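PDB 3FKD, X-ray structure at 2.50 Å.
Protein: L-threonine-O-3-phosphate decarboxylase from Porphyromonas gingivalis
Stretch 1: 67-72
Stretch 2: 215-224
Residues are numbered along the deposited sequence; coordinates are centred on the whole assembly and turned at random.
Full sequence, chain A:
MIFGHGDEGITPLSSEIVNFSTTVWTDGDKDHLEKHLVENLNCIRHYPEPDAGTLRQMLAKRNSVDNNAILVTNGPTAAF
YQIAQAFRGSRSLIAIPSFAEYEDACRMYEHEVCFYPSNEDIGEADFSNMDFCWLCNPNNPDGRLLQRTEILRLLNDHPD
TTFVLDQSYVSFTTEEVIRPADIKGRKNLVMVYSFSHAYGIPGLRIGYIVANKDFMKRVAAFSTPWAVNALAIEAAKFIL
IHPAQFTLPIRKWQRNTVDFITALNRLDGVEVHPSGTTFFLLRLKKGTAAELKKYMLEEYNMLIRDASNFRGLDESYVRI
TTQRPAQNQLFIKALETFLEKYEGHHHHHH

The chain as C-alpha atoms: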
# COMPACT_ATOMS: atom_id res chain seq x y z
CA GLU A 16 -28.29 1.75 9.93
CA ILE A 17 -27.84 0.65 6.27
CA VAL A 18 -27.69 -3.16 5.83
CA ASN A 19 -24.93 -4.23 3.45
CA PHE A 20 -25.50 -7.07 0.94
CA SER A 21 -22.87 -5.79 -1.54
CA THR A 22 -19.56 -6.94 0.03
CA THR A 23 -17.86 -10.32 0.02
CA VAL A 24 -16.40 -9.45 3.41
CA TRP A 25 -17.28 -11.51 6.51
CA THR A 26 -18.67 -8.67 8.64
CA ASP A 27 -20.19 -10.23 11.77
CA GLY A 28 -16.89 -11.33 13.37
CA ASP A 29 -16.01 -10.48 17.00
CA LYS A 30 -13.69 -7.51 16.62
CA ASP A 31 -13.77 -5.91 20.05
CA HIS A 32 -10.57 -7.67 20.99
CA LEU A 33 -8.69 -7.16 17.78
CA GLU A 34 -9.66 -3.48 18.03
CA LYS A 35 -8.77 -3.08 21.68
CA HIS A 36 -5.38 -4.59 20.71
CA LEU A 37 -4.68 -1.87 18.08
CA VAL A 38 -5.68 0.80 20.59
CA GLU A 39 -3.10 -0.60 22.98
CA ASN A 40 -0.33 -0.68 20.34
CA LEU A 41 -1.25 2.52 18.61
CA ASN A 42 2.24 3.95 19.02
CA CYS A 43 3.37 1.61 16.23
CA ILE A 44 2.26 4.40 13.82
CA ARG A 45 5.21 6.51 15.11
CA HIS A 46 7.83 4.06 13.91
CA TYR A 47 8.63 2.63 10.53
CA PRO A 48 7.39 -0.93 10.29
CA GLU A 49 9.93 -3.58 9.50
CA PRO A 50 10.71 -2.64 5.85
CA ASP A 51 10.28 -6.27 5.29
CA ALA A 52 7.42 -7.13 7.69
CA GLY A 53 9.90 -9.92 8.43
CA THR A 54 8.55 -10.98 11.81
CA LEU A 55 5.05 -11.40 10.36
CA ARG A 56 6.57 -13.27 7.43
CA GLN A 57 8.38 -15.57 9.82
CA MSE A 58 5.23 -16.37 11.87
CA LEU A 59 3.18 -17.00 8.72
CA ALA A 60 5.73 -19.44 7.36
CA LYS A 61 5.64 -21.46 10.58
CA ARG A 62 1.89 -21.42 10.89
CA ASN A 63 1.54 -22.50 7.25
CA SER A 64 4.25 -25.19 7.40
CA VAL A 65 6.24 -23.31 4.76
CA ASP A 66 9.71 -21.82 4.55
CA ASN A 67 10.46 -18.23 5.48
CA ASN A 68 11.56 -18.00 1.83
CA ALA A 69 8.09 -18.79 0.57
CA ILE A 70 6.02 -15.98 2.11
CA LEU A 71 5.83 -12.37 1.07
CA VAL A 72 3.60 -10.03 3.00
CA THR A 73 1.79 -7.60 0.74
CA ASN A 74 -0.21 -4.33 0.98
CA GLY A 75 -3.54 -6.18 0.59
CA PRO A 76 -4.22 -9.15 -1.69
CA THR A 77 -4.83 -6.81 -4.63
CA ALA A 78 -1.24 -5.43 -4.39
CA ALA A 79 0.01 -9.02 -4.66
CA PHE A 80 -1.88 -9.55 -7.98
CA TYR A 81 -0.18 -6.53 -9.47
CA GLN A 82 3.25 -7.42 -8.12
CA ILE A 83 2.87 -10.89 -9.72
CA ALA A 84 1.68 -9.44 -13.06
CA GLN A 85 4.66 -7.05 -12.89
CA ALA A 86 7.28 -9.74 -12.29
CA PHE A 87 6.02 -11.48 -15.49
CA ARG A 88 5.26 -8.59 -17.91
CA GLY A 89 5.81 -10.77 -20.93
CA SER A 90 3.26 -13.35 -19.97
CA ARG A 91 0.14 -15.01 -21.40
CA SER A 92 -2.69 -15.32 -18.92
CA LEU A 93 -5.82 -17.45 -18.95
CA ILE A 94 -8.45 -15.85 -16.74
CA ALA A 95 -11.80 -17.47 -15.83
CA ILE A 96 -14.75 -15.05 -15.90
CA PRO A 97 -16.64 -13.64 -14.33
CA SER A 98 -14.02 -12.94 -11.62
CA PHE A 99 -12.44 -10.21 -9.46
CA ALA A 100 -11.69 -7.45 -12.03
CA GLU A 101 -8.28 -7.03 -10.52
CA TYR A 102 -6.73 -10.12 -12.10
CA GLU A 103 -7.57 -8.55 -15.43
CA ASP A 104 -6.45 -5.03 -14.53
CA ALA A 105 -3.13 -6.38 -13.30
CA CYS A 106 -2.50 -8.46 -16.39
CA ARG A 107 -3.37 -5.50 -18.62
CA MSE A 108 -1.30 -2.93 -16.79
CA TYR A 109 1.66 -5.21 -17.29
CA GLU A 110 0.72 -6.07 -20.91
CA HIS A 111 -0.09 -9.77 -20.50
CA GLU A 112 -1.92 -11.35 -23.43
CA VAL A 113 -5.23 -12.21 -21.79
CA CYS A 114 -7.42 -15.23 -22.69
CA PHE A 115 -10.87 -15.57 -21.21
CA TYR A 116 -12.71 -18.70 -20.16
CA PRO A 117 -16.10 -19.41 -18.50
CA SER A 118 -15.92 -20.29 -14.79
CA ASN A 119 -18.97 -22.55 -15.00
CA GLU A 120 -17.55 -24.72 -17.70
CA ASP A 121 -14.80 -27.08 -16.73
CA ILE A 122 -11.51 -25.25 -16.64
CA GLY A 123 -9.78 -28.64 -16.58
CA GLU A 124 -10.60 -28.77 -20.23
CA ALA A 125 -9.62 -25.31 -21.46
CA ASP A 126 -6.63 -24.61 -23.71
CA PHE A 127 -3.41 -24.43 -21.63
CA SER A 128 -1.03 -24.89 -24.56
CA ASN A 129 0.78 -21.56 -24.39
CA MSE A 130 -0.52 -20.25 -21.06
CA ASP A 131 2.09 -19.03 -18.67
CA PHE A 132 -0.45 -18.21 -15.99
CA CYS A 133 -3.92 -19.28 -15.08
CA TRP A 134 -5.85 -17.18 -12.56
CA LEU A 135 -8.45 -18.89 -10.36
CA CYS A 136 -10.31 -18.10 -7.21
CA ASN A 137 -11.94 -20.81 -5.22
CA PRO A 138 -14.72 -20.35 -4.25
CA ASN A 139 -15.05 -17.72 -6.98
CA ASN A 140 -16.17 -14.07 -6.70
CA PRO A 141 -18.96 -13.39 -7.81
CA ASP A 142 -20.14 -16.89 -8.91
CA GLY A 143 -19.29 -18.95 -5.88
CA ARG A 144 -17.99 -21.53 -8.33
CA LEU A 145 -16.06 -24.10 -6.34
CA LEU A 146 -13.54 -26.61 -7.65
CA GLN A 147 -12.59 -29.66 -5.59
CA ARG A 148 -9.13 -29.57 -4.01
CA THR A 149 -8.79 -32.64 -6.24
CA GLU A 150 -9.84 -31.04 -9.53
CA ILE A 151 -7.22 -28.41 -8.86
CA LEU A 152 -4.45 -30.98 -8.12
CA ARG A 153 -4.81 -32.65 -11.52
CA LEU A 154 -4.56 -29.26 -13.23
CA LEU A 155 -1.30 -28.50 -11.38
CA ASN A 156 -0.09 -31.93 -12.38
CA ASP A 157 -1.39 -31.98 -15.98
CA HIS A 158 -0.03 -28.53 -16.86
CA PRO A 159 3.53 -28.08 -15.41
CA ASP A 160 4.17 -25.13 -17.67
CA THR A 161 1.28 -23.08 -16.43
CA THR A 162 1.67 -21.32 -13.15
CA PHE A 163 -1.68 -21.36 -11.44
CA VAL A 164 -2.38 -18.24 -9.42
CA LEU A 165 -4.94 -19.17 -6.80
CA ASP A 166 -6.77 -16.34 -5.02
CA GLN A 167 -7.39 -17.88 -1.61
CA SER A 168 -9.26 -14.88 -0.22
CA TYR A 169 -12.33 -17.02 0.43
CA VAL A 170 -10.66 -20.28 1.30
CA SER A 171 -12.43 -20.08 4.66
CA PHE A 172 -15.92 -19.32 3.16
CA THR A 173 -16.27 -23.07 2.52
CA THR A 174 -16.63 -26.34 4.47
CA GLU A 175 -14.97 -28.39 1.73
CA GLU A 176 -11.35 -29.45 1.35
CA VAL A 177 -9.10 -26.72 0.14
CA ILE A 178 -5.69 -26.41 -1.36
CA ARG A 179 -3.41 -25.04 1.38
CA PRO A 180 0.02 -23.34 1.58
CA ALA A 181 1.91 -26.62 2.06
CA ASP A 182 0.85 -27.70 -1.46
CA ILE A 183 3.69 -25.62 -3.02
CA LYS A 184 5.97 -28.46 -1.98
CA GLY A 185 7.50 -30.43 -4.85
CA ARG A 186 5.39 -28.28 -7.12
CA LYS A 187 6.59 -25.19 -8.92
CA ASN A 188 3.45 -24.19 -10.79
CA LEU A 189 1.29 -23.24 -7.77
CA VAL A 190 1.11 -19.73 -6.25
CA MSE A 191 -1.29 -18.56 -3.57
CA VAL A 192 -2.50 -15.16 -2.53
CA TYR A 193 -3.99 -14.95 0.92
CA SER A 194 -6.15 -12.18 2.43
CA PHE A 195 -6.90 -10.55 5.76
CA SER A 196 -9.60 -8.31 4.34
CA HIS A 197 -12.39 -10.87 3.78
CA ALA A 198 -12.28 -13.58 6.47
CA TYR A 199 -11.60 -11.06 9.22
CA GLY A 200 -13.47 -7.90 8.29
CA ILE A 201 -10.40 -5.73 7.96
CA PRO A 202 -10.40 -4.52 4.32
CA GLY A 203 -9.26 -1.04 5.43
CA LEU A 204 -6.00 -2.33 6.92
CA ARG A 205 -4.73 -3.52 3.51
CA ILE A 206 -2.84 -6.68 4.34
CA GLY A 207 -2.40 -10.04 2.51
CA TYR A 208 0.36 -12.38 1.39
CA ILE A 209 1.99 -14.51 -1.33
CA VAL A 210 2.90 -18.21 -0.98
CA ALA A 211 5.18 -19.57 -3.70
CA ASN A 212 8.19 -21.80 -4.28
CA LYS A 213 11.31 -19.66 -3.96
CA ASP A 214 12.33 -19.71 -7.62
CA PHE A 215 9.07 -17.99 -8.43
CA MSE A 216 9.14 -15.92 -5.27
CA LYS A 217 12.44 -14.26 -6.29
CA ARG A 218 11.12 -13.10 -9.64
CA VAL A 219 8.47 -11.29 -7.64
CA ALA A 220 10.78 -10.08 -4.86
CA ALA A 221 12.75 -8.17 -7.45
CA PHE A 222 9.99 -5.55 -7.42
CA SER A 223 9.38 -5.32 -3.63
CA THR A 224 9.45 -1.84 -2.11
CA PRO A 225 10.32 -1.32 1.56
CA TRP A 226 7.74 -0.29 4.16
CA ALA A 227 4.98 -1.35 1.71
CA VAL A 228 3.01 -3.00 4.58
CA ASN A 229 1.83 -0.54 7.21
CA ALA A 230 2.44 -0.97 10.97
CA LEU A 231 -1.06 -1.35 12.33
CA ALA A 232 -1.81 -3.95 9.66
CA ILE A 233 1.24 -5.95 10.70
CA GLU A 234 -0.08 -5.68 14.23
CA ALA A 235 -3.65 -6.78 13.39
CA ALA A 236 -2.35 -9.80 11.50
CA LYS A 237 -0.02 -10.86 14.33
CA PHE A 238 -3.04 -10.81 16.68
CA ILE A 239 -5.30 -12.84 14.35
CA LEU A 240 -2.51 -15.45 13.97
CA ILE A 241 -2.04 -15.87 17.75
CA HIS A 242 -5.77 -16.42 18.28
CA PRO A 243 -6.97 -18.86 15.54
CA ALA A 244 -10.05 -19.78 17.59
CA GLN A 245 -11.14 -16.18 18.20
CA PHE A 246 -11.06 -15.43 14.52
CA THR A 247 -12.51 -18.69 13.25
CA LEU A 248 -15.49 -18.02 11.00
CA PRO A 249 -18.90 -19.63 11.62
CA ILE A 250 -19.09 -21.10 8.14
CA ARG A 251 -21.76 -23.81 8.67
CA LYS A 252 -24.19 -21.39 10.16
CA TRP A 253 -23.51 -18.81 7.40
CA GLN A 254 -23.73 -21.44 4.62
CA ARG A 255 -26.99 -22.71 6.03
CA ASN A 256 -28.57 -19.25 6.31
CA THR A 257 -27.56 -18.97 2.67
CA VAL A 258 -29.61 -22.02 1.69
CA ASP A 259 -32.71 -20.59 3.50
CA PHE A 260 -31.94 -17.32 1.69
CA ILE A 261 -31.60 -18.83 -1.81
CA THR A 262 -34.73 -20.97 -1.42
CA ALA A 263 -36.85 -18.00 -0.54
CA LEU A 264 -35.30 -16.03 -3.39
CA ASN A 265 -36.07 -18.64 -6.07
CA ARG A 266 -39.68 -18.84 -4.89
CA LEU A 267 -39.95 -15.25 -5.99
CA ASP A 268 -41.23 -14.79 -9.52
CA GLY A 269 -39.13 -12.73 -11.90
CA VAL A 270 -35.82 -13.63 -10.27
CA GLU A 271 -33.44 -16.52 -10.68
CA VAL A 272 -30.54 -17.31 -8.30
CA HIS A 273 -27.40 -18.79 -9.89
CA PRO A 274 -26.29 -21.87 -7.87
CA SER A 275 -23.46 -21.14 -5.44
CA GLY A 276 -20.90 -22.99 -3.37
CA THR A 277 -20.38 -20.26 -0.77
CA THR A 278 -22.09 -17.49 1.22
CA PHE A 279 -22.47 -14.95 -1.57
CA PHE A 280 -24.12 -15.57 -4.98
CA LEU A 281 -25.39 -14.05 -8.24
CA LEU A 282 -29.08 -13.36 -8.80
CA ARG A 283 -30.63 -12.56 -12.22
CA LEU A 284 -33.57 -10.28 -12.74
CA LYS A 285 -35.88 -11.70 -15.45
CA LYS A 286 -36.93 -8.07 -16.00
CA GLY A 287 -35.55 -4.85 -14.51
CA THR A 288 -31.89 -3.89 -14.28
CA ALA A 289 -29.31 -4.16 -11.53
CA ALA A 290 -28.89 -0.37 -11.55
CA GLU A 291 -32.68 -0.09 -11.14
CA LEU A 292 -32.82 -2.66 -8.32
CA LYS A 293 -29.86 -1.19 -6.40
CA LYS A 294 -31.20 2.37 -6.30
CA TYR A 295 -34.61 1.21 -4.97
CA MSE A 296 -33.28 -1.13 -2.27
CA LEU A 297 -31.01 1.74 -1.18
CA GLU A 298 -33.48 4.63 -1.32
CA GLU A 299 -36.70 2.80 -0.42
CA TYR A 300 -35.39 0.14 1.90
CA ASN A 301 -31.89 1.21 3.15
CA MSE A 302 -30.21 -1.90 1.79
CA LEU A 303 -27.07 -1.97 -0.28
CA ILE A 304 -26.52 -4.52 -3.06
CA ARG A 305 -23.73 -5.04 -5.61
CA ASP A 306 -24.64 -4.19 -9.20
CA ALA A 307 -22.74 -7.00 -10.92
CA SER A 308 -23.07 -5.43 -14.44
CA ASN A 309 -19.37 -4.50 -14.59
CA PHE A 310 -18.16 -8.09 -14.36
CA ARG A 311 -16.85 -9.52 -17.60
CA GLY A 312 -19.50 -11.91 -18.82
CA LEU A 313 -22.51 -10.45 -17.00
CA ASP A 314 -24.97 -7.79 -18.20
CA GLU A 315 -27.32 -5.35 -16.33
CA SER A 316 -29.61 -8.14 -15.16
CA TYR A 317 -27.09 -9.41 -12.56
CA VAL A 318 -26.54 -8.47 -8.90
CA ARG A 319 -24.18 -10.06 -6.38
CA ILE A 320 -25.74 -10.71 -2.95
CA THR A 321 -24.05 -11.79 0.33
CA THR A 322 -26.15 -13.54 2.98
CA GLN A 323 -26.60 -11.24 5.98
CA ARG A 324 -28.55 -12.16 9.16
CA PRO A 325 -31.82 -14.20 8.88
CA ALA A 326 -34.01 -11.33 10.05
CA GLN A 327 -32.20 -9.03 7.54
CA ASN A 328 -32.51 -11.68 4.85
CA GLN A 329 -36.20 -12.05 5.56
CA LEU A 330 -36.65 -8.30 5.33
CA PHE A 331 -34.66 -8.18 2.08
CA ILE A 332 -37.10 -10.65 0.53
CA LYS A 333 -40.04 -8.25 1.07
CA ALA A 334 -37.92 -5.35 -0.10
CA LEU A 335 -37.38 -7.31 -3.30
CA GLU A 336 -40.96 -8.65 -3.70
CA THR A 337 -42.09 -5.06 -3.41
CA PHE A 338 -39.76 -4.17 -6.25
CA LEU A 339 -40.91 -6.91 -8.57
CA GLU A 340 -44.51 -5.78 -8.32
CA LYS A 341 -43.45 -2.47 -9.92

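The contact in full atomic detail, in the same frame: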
# COMPACT_ATOMS: atom_id res chain seq x y z
N ASN A 67 10.39 -19.68 5.40
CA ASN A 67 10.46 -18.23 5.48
C ASN A 67 10.58 -17.64 4.07
O ASN A 67 10.00 -16.59 3.79
CB ASN A 67 11.68 -17.86 6.30
CG ASN A 67 11.47 -16.61 7.13
OD1 ASN A 67 11.55 -15.48 6.63
ND2 ASN A 67 11.20 -16.81 8.42
N ASN A 68 11.34 -18.33 3.23
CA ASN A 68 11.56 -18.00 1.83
C ASN A 68 10.29 -17.97 0.96
O ASN A 68 10.30 -17.46 -0.17
CB ASN A 68 12.44 -19.08 1.22
CG ASN A 68 13.88 -18.87 1.50
OD1 ASN A 68 14.34 -17.73 1.67
ND2 ASN A 68 14.64 -19.97 1.55
N ALA A 69 9.22 -18.58 1.44
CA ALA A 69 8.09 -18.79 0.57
C ALA A 69 6.92 -17.86 0.86
O ALA A 69 5.88 -17.98 0.20
CB ALA A 69 7.64 -20.27 0.58
N ILE A 70 7.06 -16.97 1.85
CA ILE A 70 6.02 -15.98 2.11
C ILE A 70 6.48 -14.57 1.75
O ILE A 70 7.65 -14.23 1.83
CB ILE A 70 5.41 -16.02 3.56
CG1 ILE A 70 4.32 -17.09 3.68
CG2 ILE A 70 4.74 -14.71 3.92
CD1 ILE A 70 4.80 -18.51 3.90
N LEU A 71 5.54 -13.75 1.36
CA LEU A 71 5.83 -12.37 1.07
C LEU A 71 4.58 -11.61 1.46
O LEU A 71 3.53 -11.76 0.81
CB LEU A 71 6.15 -12.18 -0.42
CG LEU A 71 6.25 -10.70 -0.81
CD1 LEU A 71 7.63 -10.19 -0.67
CD2 LEU A 71 5.75 -10.46 -2.24
N VAL A 72 4.68 -10.86 2.54
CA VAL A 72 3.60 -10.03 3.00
C VAL A 72 3.38 -8.87 2.03
O VAL A 72 4.29 -8.28 1.56
CB VAL A 72 3.79 -9.56 4.48
CG1 VAL A 72 2.60 -8.75 4.98
CG2 VAL A 72 4.04 -10.75 5.39
N PHE A 215 10.05 -18.96 -8.02
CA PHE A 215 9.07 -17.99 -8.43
C PHE A 215 9.18 -16.76 -7.54
O PHE A 215 9.37 -15.63 -8.00
CB PHE A 215 7.65 -18.58 -8.38
CG PHE A 215 6.55 -17.57 -8.62
CD1 PHE A 215 6.04 -17.38 -9.87
CD2 PHE A 215 6.05 -16.83 -7.57
CE1 PHE A 215 5.05 -16.48 -10.08
CE2 PHE A 215 5.06 -15.91 -7.78
CZ PHE A 215 4.55 -15.74 -9.05
N MSE A 216 9.09 -17.00 -6.24
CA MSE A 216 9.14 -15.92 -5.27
C MSE A 216 10.21 -14.84 -5.51
O MSE A 216 10.00 -13.68 -5.16
CB MSE A 216 9.30 -16.47 -3.86
CG MSE A 216 9.01 -15.40 -2.85
SE MSE A 216 7.15 -14.80 -3.04
CE MSE A 216 6.39 -16.02 -1.78
N LYS A 217 11.36 -15.22 -6.07
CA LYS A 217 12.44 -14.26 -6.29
C LYS A 217 12.26 -13.45 -7.58
O LYS A 217 12.77 -12.33 -7.67
CB LYS A 217 13.84 -14.90 -6.20
CG LYS A 217 14.41 -15.05 -4.76
CD LYS A 217 15.89 -14.57 -4.68
CE LYS A 217 16.76 -15.39 -3.70
NZ LYS A 217 18.17 -15.64 -4.28
N ARG A 218 11.53 -13.97 -8.57
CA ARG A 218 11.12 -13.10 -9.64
C ARG A 218 10.20 -12.03 -9.08
O ARG A 218 10.26 -10.88 -9.51
CB ARG A 218 10.44 -13.84 -10.78
CG ARG A 218 11.38 -14.66 -11.62
CD ARG A 218 12.24 -13.82 -12.59
NE ARG A 218 11.51 -13.09 -13.63
CZ ARG A 218 10.95 -13.64 -14.71
NH1 ARG A 218 11.02 -14.95 -14.92
NH2 ARG A 218 10.31 -12.88 -15.59
N VAL A 219 9.35 -12.36 -8.12
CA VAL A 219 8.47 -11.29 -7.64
C VAL A 219 9.13 -10.36 -6.65
O VAL A 219 8.83 -9.17 -6.65
CB VAL A 219 7.00 -11.76 -7.28
CG1 VAL A 219 6.92 -13.25 -7.10
CG2 VAL A 219 6.42 -11.00 -6.09
N ALA A 220 10.10 -10.87 -5.90
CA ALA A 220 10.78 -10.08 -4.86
C ALA A 220 11.58 -8.95 -5.49
O ALA A 220 11.84 -7.90 -4.88
CB ALA A 220 11.67 -10.96 -4.03
N ALA A 221 11.92 -9.13 -6.76
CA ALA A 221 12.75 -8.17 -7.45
C ALA A 221 12.05 -6.81 -7.62
O ALA A 221 12.69 -5.79 -7.90
CB ALA A 221 13.20 -8.74 -8.77
N PHE A 222 10.75 -6.80 -7.40
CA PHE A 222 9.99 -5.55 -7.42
C PHE A 222 9.36 -5.14 -6.08
O PHE A 222 8.41 -4.35 -6.09
CB PHE A 222 8.88 -5.62 -8.47
CG PHE A 222 9.39 -5.84 -9.85
CD1 PHE A 222 9.67 -4.76 -10.68
CD2 PHE A 222 9.61 -7.14 -10.33
CE1 PHE A 222 10.13 -4.96 -11.97
CE2 PHE A 222 10.10 -7.35 -11.63
CZ PHE A 222 10.36 -6.25 -12.45
N SER A 223 9.87 -5.68 -4.96
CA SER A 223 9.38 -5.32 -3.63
C SER A 223 9.94 -3.97 -3.23
O SER A 223 11.11 -3.68 -3.47
CB SER A 223 9.75 -6.36 -2.54
OG SER A 223 9.21 -7.66 -2.79
N THR A 224 9.09 -3.17 -2.59
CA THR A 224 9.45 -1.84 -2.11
C THR A 224 9.37 -1.84 -0.61
O THR A 224 8.45 -2.41 -0.07
CB THR A 224 8.53 -0.77 -2.76
OG1 THR A 224 7.26 -0.72 -2.12
CG2 THR A 224 8.29 -1.07 -4.26

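The contact between these two stretches rests on two side chains, the long Met-216 from the helix and the branched Leu-71 from the strand, each pointing toward the other segment. The strand and helix run at 26° to one another with their axes 9.9 Å apart at closest approach, and no hydrogen bond crosses between them, so side-chain packing is what joins them.

Met-216, modelled as selenomethionine, is buried and has more of its surface covered by the other stretch than any other residue here. Chi1 t places CG against the backbone of Asn-68 (Asn-68 O to Met-216 CG, 3.6 Å), and chi2 p sets the selenium beside the strand, with Leu-71 CB 3.8 Å from Met-216 SE. Chi3, at 92°, lies between wells, and Met-216 CE is 3.8 Å from Ile-70 N. The CB atoms of Ala-69 and Ile-70 point away from the helix, so at Ile-70 the long side chain meets backbone; Ala-69 and Met-216 also have the closest CA atoms across the contact, 6.6 Å apart.

Leu-71 answers with chi1 t and chi2 near 90°. Its branches part: CD2 lies 3.9 Å from Val-219 CG2, one helical turn after Met-216, while CD1 lies 3.7 Å from Ser-223 OG. One leucine thus reaches both Val-219 and Ser-223. Val-219 points toward the strand, but its chi1 of 18° lies between the staggered wells.

Ser-223 ends the type I turn that starts at Ala-220. Its backbone N donates to Ala-220 O at 3.0 Å, and with chi1 m its OG makes a weak hydrogen bond to that same Ala-220 O at 3.4 Å. The hydroxyl is also hydrogen-bonded elsewhere in the structure, so it needs no polar partner on the strand and can sit against a leucine methyl.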